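PDB 5HUO: nicotinate-nucleotide diphosphorylase (Carboxylating) from Streptococcus pyogenes GA06023, which catalyses transfer of a phosphoribosyl group from 5-phospho-alpha-D-ribose 1-diphosphate to quinolinate with loss of CO2, yielding nicotinate mononucleotide for NAD(+) biosynthesis. Local coordinates for residues 161-166 with 294-299. Numbering follows the deposited sequence.
Sequences FDTRKT and SLTHSA. With SO4 (sulfate ion), chain J; SO4 (sulfate ion), chain I.
Thr296 turns its hydroxyl between its own backbone N and carbonyl carbon (chi1 51°), His297 does the same with its ring (chi1 68°), and both side chains meet Lys165. Thr296 OG1 donates to Lys165 O at 2.6 Å, approaching from above the carbonyl plane; Gly293 O is a second acceptor, so the two carbonyls compete for the hydroxyl proton. The His297 ring presents its edge to the lysine: CD2 lies 3.8 Å from Lys165 CB, and the two side chains run alongside in the same direction. Extended beyond CG, the lysine carries its amine to one sulfate, where Lys165 NZ donates to O3 at 2.9 Å. His297 NE2 reaches O4 of that ion at 2.7 Å with a nearly straight N-H (161°), and Gly293 N binds it too. Farther round the ring edge, His297 ND1 shares a 2.7 Å hydrogen bond with Ser298 OG, and either may donate, while Ser294 CA covers one face off-centre. A water bridges the segments, donating to Thr296 OG1 and hydrogen-bonded to Thr163 OG1. Thr163 OG1 accepts from Lys165 N at 3.1 Å, closing an ST turn that runs into the inverse gamma turn centred on Lys165. Arg164 NH1 bonds weakly to a second sulfate, which Arg187 also binds, while NH2 forms a salt bridge with Asp49 of the second subunit. The contact joins the loop after strand 159-161 to helix 294-297 in the C-terminal domain. Lysine, imidazole and backbone N-H make an anion site that holds a sulfate, probably from the crystallisation liquor, consistent with a place for a substrate phosphate or carboxylate.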
loop_
_atom_site.group_PDB
_atom_site.type_symbol
_atom_site.label_atom_id
_atom_site.label_comp_id
_atom_site.label_asym_id
_atom_site.label_seq_id
_atom_site.Cartn_x
_atom_site.Cartn_y
_atom_site.Cartn_z
ATOM N N PHE A 161 15.672 30.103 -6.697
ATOM C CA PHE A 161 14.616 29.069 -6.870
ATOM C C PHE A 161 15.205 27.712 -7.177
ATOM O O PHE A 161 16.303 27.591 -7.717
ATOM C CB PHE A 161 13.691 29.409 -7.999
ATOM C CG PHE A 161 12.548 30.281 -7.605
ATOM C CD1 PHE A 161 12.760 31.558 -7.173
ATOM C CD2 PHE A 161 11.250 29.843 -7.724
ATOM C CE1 PHE A 161 11.702 32.392 -6.837
ATOM C CE2 PHE A 161 10.178 30.669 -7.404
ATOM C CZ PHE A 161 10.401 31.951 -6.947
ATOM N N ASP A 162 14.490 26.691 -6.759
ATOM C CA ASP A 162 14.866 25.323 -7.045
ATOM C C ASP A 162 14.192 24.833 -8.317
ATOM O O ASP A 162 13.639 25.609 -9.088
ATOM C CB ASP A 162 14.551 24.423 -5.857
ATOM C CG ASP A 162 13.119 24.487 -5.433
ATOM O OD1 ASP A 162 12.233 24.758 -6.260
ATOM O OD2 ASP A 162 12.864 24.287 -4.224
ATOM N N THR A 163 14.224 23.532 -8.533
ATOM C CA THR A 163 13.771 22.908 -9.805
ATOM C C THR A 163 13.107 21.548 -9.531
ATOM O O THR A 163 12.861 21.183 -8.378
ATOM C CB THR A 163 14.982 22.654 -10.741
ATOM O OG1 THR A 163 15.888 21.724 -10.128
ATOM C CG2 THR A 163 15.724 23.922 -11.039
ATOM N N ARG A 164 12.865 20.797 -10.593
ATOM C CA ARG A 164 12.361 19.437 -10.473
ATOM C C ARG A 164 13.455 18.428 -10.501
ATOM O O ARG A 164 13.220 17.244 -10.659
ATOM C CB ARG A 164 11.364 19.135 -11.569
ATOM C CG ARG A 164 9.970 19.630 -11.243
ATOM C CD ARG A 164 9.078 19.696 -12.486
ATOM N NE ARG A 164 8.941 18.400 -13.166
ATOM C CZ ARG A 164 9.359 18.177 -14.402
ATOM N NH1 ARG A 164 9.976 19.142 -15.132
ATOM N NH2 ARG A 164 9.182 17.014 -14.935
ATOM N N LYS A 165 14.698 18.888 -10.418
ATOM C CA LYS A 165 15.859 17.972 -10.475
ATOM C C LYS A 165 16.160 17.546 -9.065
ATOM O O LYS A 165 17.132 18.001 -8.432
ATOM C CB LYS A 165 17.021 18.659 -11.113
ATOM C CG LYS A 165 16.670 19.101 -12.517
ATOM C CD LYS A 165 17.888 19.569 -13.242
ATOM C CE LYS A 165 17.488 20.177 -14.562
ATOM N NZ LYS A 165 18.713 20.437 -15.406
ATOM N N THR A 166 15.259 16.712 -8.566
ATOM C CA THR A 166 15.219 16.318 -7.157
ATOM C C THR A 166 15.393 14.815 -7.006
ATOM O O THR A 166 15.333 14.059 -7.939
ATOM C CB THR A 166 13.892 16.686 -6.522
ATOM O OG1 THR A 166 12.808 16.167 -7.312
ATOM C CG2 THR A 166 13.763 18.197 -6.416
ATOM N N SER A 294 21.402 22.256 -8.982
ATOM C CA SER A 294 22.480 21.729 -8.112
ATOM C C SER A 294 22.121 21.742 -6.644
ATOM O O SER A 294 22.575 20.933 -5.845
ATOM C CB SER A 294 23.737 22.524 -8.305
ATOM O OG SER A 294 24.096 22.496 -9.653
ATOM N N LEU A 295 21.268 22.691 -6.304
ATOM C CA LEU A 295 20.800 22.806 -4.907
ATOM C C LEU A 295 20.190 21.517 -4.405
ATOM O O LEU A 295 20.311 21.196 -3.211
ATOM C CB LEU A 295 19.754 23.910 -4.786
ATOM C CG LEU A 295 20.296 25.327 -4.984
ATOM C CD1 LEU A 295 19.143 26.303 -4.796
ATOM C CD2 LEU A 295 21.405 25.618 -3.996
ATOM N N THR A 296 19.554 20.782 -5.305
ATOM C CA THR A 296 18.880 19.529 -4.937
ATOM C C THR A 296 19.534 18.289 -5.511
ATOM O O THR A 296 19.560 17.265 -4.847
ATOM C CB THR A 296 17.393 19.557 -5.324
ATOM O OG1 THR A 296 17.268 19.959 -6.699
ATOM C CG2 THR A 296 16.669 20.532 -4.474
ATOM N N HIS A 297 20.109 18.370 -6.697
ATOM C CA HIS A 297 20.713 17.120 -7.293
ATOM C C HIS A 297 22.161 16.829 -6.887
ATOM O O HIS A 297 22.640 15.728 -7.096
ATOM C CB HIS A 297 20.502 17.000 -8.826
ATOM C CG HIS A 297 21.241 17.993 -9.665
ATOM N ND1 HIS A 297 22.604 18.206 -9.566
ATOM C CD2 HIS A 297 20.815 18.788 -10.682
ATOM C CE1 HIS A 297 22.986 19.101 -10.465
ATOM N NE2 HIS A 297 21.920 19.483 -11.145
ATOM N N SER A 298 22.852 17.823 -6.326
ATOM C CA SER A 298 24.314 17.773 -6.073
ATOM C C SER A 298 24.714 18.453 -4.746
ATOM O O SER A 298 25.805 18.997 -4.620
ATOM C CB SER A 298 25.093 18.421 -7.222
ATOM O OG SER A 298 25.011 17.634 -8.396
ATOM N N ALA A 299 23.842 18.347 -3.756
ATOM C CA ALA A 299 24.118 18.921 -2.461
ATOM C C ALA A 299 24.926 17.980 -1.628
ATOM O O ALA A 299 24.631 16.816 -1.571
ATOM C CB ALA A 299 22.827 19.228 -1.755
HETATM S S SO4 J . 11.388 22.836 -13.858
HETATM O O1 SO4 J . 12.334 23.972 -14.026
HETATM O O2 SO4 J . 10.788 22.888 -12.503
HETATM O O3 SO4 J . 10.261 22.820 -14.808
HETATM O O4 SO4 J . 12.179 21.626 -14.093
HETATM S S SO4 I . 21.109 22.862 -13.493
HETATM O O1 SO4 I . 22.287 23.732 -13.615
HETATM O O2 SO4 I . 20.082 23.600 -12.761
HETATM O O3 SO4 I . 20.530 22.670 -14.811
HETATM O O4 SO4 I . 21.410 21.547 -12.882
HETATM O O HOH W 1 16.884 22.311 -7.734
#